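Local coordinates for protein putative glycosyltransferase (GalT1) (Streptococcus parasanguinis, PDB 4PHR) that probably transfers a sugar from a nucleotide donor, through a GT-D fold domain that binds UDP and is one piece of a longer protein, at residues Leu64-Lys67 with Lys71-Val74. Residues are numbered along the deposited sequence; the frame is centred on the assembly and turned at random.
Sequences LQTK and KLLV
In V74, chi1 of 177° sets CG1 anti to the backbone N and leaves CG2 beside that nitrogen, which splits the valine fork between two partners. CG2 meets the backbone of T66, 3.5 Å from its carbonyl O, while CG1 faces L64. L64 sets off away from the strand, but its CD1 ends nearer, 4.3 Å from V74 CG1. In T66, CG2 stands anti to the backbone N, and its methyl meets L72: T66 CG2 to L72 CD2 is 4.1 Å, the two side chains crossing at about a right angle. The other branch of the threonine, OG1, sits beside its own N and is hydrogen-bonded to the carbonyl O of I63, so the hydroxyl is tied back to I63 in helix 54-64 while the methyl is left for the leucine.

L72 and V74, two residues apart, both point toward the loop, as expected on one face of a beta-strand; L73 points to the other face, against helix 17-27. The contact thus joins the loop after helix 54-64 to strand 72-76, the middle strand of the three-stranded parallel sheet, as part of a helix-loop-strand connection. V74's side chain is about 13 Å from bound UDP and about 8 Å from those of R33 and K210, which bind UDP, so the contact does not touch the nucleotide.

Across the two segments methyls meet methyls or, for V74 CG2 and T66 O, a carbonyl; K67 O and L72 O, 4.2 Å apart, make no bond. With 184 Å² buried, cohesion here is largely van der Waals, and the polar ties of the strand to the intervening loop come from hydrogen bonds of S68 OG with V74 N and of D69 OD1 with K71 N and L72 N.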
loop_
_atom_site.group_PDB
_atom_site.type_symbol
_atom_site.label_atom_id
_atom_site.label_comp_id
_atom_site.label_asym_id
_atom_site.label_seq_id
_atom_site.Cartn_x
_atom_site.Cartn_y
_atom_site.Cartn_z
ATOM N N LEU A 64 12.706 -2.145 -6.594
ATOM C CA LEU A 64 13.139 -0.867 -6.036
ATOM C C LEU A 64 14.116 -0.142 -6.968
ATOM O O LEU A 64 14.225 1.083 -6.930
ATOM C CB LEU A 64 13.772 -1.080 -4.660
ATOM C CG LEU A 64 14.251 0.171 -3.929
ATOM C CD1 LEU A 64 13.082 1.124 -3.696
ATOM C CD2 LEU A 64 14.912 -0.213 -2.621
ATOM N N GLN A 65 14.820 -0.900 -7.809
ATOM C CA GLN A 65 15.783 -0.322 -8.748
ATOM C C GLN A 65 15.122 0.265 -9.995
ATOM O O GLN A 65 15.768 0.973 -10.771
ATOM C CB GLN A 65 16.833 -1.363 -9.157
ATOM C CG GLN A 65 17.584 -1.966 -7.986
ATOM C CD GLN A 65 18.439 -0.954 -7.253
ATOM O OE1 GLN A 65 19.053 -0.081 -7.867
ATOM N NE2 GLN A 65 18.484 -1.065 -5.929
ATOM N N THR A 66 13.841 -0.034 -10.185
ATOM C CA THR A 66 13.091 0.447 -11.346
ATOM C C THR A 66 12.880 1.945 -11.268
ATOM O O THR A 66 12.444 2.454 -10.239
ATOM C CB THR A 66 11.689 -0.187 -11.422
ATOM O OG1 THR A 66 11.770 -1.585 -11.135
ATOM C CG2 THR A 66 11.080 0.019 -12.806
ATOM N N LYS A 67 13.170 2.647 -12.358
ATOM C CA LYS A 67 12.938 4.079 -12.403
ATOM C C LYS A 67 11.439 4.366 -12.440
ATOM O O LYS A 67 10.672 3.637 -13.067
ATOM C CB LYS A 67 13.617 4.679 -13.637
ATOM C CG LYS A 67 14.057 6.121 -13.468
ATOM C CD LYS A 67 15.258 6.228 -12.542
ATOM C CE LYS A 67 16.417 6.924 -13.237
ATOM N NZ LYS A 67 17.589 7.111 -12.335
ATOM N N LYS A 71 4.731 4.909 -16.631
ATOM C CA LYS A 71 4.113 3.594 -16.427
ATOM C C LYS A 71 4.007 3.174 -14.967
ATOM O O LYS A 71 3.097 2.428 -14.601
ATOM C CB LYS A 71 4.880 2.506 -17.178
ATOM C CG LYS A 71 4.899 2.659 -18.688
ATOM C CD LYS A 71 5.141 1.310 -19.349
ATOM C CE LYS A 71 5.518 1.454 -20.815
ATOM N NZ LYS A 71 6.904 1.979 -20.982
ATOM N N LEU A 72 4.943 3.635 -14.142
ATOM C CA LEU A 72 5.043 3.153 -12.770
ATOM C C LEU A 72 5.665 4.196 -11.861
ATOM O O LEU A 72 6.713 4.763 -12.169
ATOM C CB LEU A 72 5.889 1.882 -12.721
ATOM C CG LEU A 72 6.174 1.310 -11.331
ATOM C CD1 LEU A 72 4.906 0.731 -10.749
ATOM C CD2 LEU A 72 7.265 0.251 -11.406
ATOM N N LEU A 73 5.010 4.447 -10.736
ATOM C CA LEU A 73 5.551 5.292 -9.687
ATOM C C LEU A 73 6.024 4.385 -8.556
ATOM O O LEU A 73 5.239 3.596 -8.010
ATOM C CB LEU A 73 4.476 6.249 -9.175
ATOM C CG LEU A 73 4.880 7.278 -8.115
ATOM C CD1 LEU A 73 5.980 8.195 -8.637
ATOM C CD2 LEU A 73 3.666 8.086 -7.667
ATOM N N VAL A 74 7.308 4.487 -8.222
ATOM C CA VAL A 74 7.888 3.741 -7.111
ATOM C C VAL A 74 7.910 4.657 -5.893
ATOM O O VAL A 74 8.405 5.780 -5.981
ATOM C CB VAL A 74 9.315 3.258 -7.448
ATOM C CG1 VAL A 74 9.936 2.539 -6.251
ATOM C CG2 VAL A 74 9.298 2.346 -8.679
#